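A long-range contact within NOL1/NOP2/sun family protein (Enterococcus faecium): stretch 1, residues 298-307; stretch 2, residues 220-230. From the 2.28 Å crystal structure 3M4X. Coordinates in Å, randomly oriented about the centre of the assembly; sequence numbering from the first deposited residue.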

# COMPACT_ATOMS: atom_id res chain seq x y z
N ALA A 298 13.59 10.60 1.33
CA ALA A 298 14.99 10.30 1.61
C ALA A 298 15.17 8.80 1.85
O ALA A 298 14.31 8.14 2.44
CB ALA A 298 15.47 11.12 2.82
N LYS A 299 16.28 8.25 1.38
CA LYS A 299 16.62 6.85 1.66
C LYS A 299 17.92 6.77 2.46
O LYS A 299 18.91 7.37 2.08
CB LYS A 299 16.75 6.04 0.37
CG LYS A 299 17.09 4.58 0.61
CD LYS A 299 16.97 3.74 -0.67
CE LYS A 299 18.00 4.15 -1.69
NZ LYS A 299 18.11 3.22 -2.84
N LEU A 300 17.90 6.02 3.55
CA LEU A 300 19.08 5.89 4.41
C LEU A 300 19.38 4.44 4.70
O LEU A 300 18.49 3.60 4.69
CB LEU A 300 18.88 6.64 5.73
CG LEU A 300 18.59 8.13 5.54
CD1 LEU A 300 17.09 8.42 5.73
CD2 LEU A 300 19.44 8.96 6.50
N THR A 301 20.65 4.15 4.97
CA THR A 301 21.06 2.85 5.44
C THR A 301 21.44 2.92 6.92
O THR A 301 22.17 3.82 7.35
CB THR A 301 22.27 2.33 4.65
OG1 THR A 301 21.91 2.16 3.28
CG2 THR A 301 22.72 1.00 5.20
N PHE A 302 20.94 1.97 7.70
CA PHE A 302 21.28 1.88 9.12
C PHE A 302 22.44 0.91 9.32
O PHE A 302 22.42 -0.21 8.81
CB PHE A 302 20.04 1.41 9.89
CG PHE A 302 20.30 1.09 11.33
CD1 PHE A 302 20.54 2.09 12.25
CD2 PHE A 302 20.27 -0.24 11.76
CE1 PHE A 302 20.75 1.80 13.59
CE2 PHE A 302 20.50 -0.54 13.09
CZ PHE A 302 20.74 0.48 14.00
N HIS A 303 23.47 1.33 10.07
CA HIS A 303 24.66 0.50 10.26
C HIS A 303 24.86 0.00 11.68
O HIS A 303 25.87 -0.65 11.99
CB HIS A 303 25.90 1.26 9.77
CG HIS A 303 25.81 1.65 8.33
ND1 HIS A 303 26.22 0.83 7.30
CD2 HIS A 303 25.32 2.77 7.74
CE1 HIS A 303 26.01 1.42 6.14
NE2 HIS A 303 25.46 2.60 6.38
N GLY A 304 23.91 0.30 12.54
CA GLY A 304 23.99 -0.17 13.91
C GLY A 304 23.55 -1.61 14.01
O GLY A 304 23.35 -2.29 12.99
N GLN A 305 23.38 -2.09 15.24
CA GLN A 305 22.96 -3.46 15.47
C GLN A 305 21.94 -3.44 16.60
O GLN A 305 22.32 -3.36 17.77
CB GLN A 305 24.17 -4.31 15.87
CG GLN A 305 24.31 -5.62 15.16
CD GLN A 305 23.37 -6.67 15.70
OE1 GLN A 305 22.16 -6.60 15.48
NE2 GLN A 305 23.92 -7.65 16.42
N ASN A 306 20.66 -3.49 16.26
CA ASN A 306 19.62 -3.37 17.27
C ASN A 306 19.46 -4.58 18.19
O ASN A 306 19.72 -5.71 17.79
CB ASN A 306 18.28 -3.00 16.65
CG ASN A 306 18.24 -1.57 16.19
OD1 ASN A 306 18.00 -1.28 15.01
ND2 ASN A 306 18.47 -0.65 17.12
N GLN A 307 19.02 -4.31 19.42
CA GLN A 307 18.69 -5.33 20.40
C GLN A 307 17.64 -6.29 19.87
O GLN A 307 16.58 -5.87 19.40
CB GLN A 307 18.16 -4.67 21.68
CG GLN A 307 19.09 -3.64 22.30
CD GLN A 307 20.20 -4.28 23.12
OE1 GLN A 307 20.30 -5.51 23.21
NE2 GLN A 307 21.03 -3.44 23.74
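Stretch 2 220-230: AIKMLKNKGQL

The apolar centre of the contact is the ring of Phe302, the last residue of strand 298-302, which turns its CA-to-CB bond toward stretch 2 in the t rotamer and is the most extensively covered residue of the pair. The chain of stretch 2 wraps around this ring as it leaves its helix: CG2 of Ile221 packs 3.7 Å from Phe302 CE1, CB of Leu224 lies 3.8 Å from Phe302 CD2, and the backbone oxygen of Ile221 sits over one face. At the edge, near the ring plane, Lys225 O approaches Phe302 CD2 to 3.4 Å. The same carbonyl accepts the hydrogen bond from Gly228 N (2.9 Å to Lys225 O) that closes a type II turn from Lys225 to Gly228, with Lys227 at phi/psi 71/12°. A second apolar pair, Leu300 CD1 with Leu230 CD2 at 4.2 Å, extends the packing along the strands.

From the turn, stretch 2 runs back as a strand through Gln229 and Leu230, antiparallel to strand 298-302; the two N-to-C directions differ by 151° and the axes approach to 4.6 Å. Leu300 and Leu230 form the hydrogen-bonded pair, with their CA atoms 5.1 Å apart: Leu300 N donates to Leu230 O at 2.7 Å, and Leu230 N returns a bond to Leu300 O at 2.8 Å. The next bridge, Thr301 with Gln229, is a non-hydrogen-bonded pair whose CA atoms come to 4.6 Å. Leu300 O, already bonded to Leu230 N, also receives a CA-H...O contact from Gln229 CA at 3.3 Å. Phe302 N then donates to Gly228 O (2.9 Å, nearly linear), and Lys227 N reaches Phe302 O at 2.7 Å with a more bent geometry, so the backbone pairing carries on into the turn.

Side chains alternate between the two faces. Leu300 and Leu230 share one face; Thr301 and Gln229 share the other, where Gln229 NE2 donates to Thr301 OG1 at 2.8 Å.

The polar edge lies where stretch 1 leaves its strand. Asn226, at the corner of stretch 2, extends its t side chain so that ND2 donates to Gly304 O at 2.7 Å, almost straight, while its CA makes a CA-H...O contact with the same oxygen at 3.5 Å. Farther along, Asn306 points its CA-to-CB bond toward stretch 2. A water bridges the backbones there, accepting from Asn306 N at 2.6 Å and donating to Leu224 O at 2.8 Å.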

# COMPACT_ATOMS: atom_id res chain seq x y z
N ALA A 220 11.07 3.60 14.75
CA ALA A 220 11.34 2.94 13.48
C ALA A 220 12.74 2.38 13.45
O ALA A 220 12.95 1.21 13.10
CB ALA A 220 11.13 3.92 12.29
N ILE A 221 13.71 3.21 13.80
CA ILE A 221 15.11 2.81 13.69
C ILE A 221 15.45 1.56 14.51
O ILE A 221 16.32 0.77 14.12
CB ILE A 221 16.07 3.96 14.04
CG1 ILE A 221 15.92 5.07 13.02
CG2 ILE A 221 17.50 3.47 14.04
CD1 ILE A 221 17.04 6.05 13.03
N LYS A 222 14.74 1.36 15.62
CA LYS A 222 14.96 0.16 16.42
C LYS A 222 14.53 -1.13 15.69
O LYS A 222 14.98 -2.24 16.02
CB LYS A 222 14.23 0.28 17.76
CG LYS A 222 14.67 1.46 18.61
CD LYS A 222 14.08 1.35 19.99
CE LYS A 222 13.92 2.70 20.66
NZ LYS A 222 13.01 2.57 21.84
N MSE A 223 13.67 -0.99 14.69
CA MSE A 223 13.16 -2.18 14.01
C MSE A 223 13.95 -2.58 12.78
O MSE A 223 13.58 -3.51 12.07
CB MSE A 223 11.68 -2.01 13.73
CG MSE A 223 10.90 -1.89 15.04
SE MSE A 223 8.99 -1.75 14.81
CE MSE A 223 8.81 0.17 14.35
N LEU A 224 15.07 -1.90 12.56
CA LEU A 224 15.90 -2.11 11.38
C LEU A 224 16.96 -3.17 11.65
O LEU A 224 17.53 -3.21 12.73
CB LEU A 224 16.61 -0.80 11.03
CG LEU A 224 16.37 -0.03 9.73
CD1 LEU A 224 15.36 -0.69 8.78
CD2 LEU A 224 16.00 1.42 10.05
N LYS A 225 17.21 -4.03 10.66
CA LYS A 225 18.33 -4.96 10.75
C LYS A 225 19.59 -4.15 10.50
O LYS A 225 19.53 -3.02 10.04
CB LYS A 225 18.24 -6.06 9.69
CG LYS A 225 17.09 -7.04 9.86
CD LYS A 225 16.94 -7.91 8.60
CE LYS A 225 18.27 -8.58 8.22
NZ LYS A 225 18.15 -9.30 6.90
N ASN A 226 20.74 -4.74 10.79
CA ASN A 226 21.99 -4.15 10.35
C ASN A 226 21.97 -4.05 8.83
O ASN A 226 21.70 -5.06 8.14
CB ASN A 226 23.18 -5.02 10.79
CG ASN A 226 24.52 -4.41 10.39
OD1 ASN A 226 25.16 -4.87 9.44
ND2 ASN A 226 24.96 -3.38 11.11
N LYS A 227 22.27 -2.85 8.32
CA LYS A 227 22.27 -2.54 6.88
C LYS A 227 20.85 -2.50 6.30
O LYS A 227 20.66 -2.45 5.08
CB LYS A 227 23.19 -3.48 6.09
CG LYS A 227 24.69 -3.16 6.27
CD LYS A 227 25.61 -4.19 5.60
CE LYS A 227 26.61 -4.78 6.63
NZ LYS A 227 27.74 -5.60 6.04
N GLY A 228 19.86 -2.50 7.18
CA GLY A 228 18.48 -2.30 6.77
C GLY A 228 18.32 -0.89 6.23
O GLY A 228 19.12 0.00 6.52
N GLN A 229 17.28 -0.68 5.44
CA GLN A 229 17.09 0.61 4.82
C GLN A 229 15.85 1.29 5.32
O GLN A 229 14.82 0.66 5.57
CB GLN A 229 17.10 0.49 3.29
CG GLN A 229 18.39 -0.12 2.78
CD GLN A 229 18.85 0.50 1.48
OE1 GLN A 229 18.30 0.21 0.42
NE2 GLN A 229 19.85 1.36 1.56
N LEU A 230 15.98 2.60 5.49
CA LEU A 230 14.90 3.44 5.95
C LEU A 230 14.57 4.44 4.86
O LEU A 230 15.44 5.18 4.38
CB LEU A 230 15.34 4.21 7.18
CG LEU A 230 14.43 5.35 7.59
CD1 LEU A 230 13.11 4.79 8.07
CD2 LEU A 230 15.09 6.13 8.68
O HOH W 1 19.78 -4.37 14.00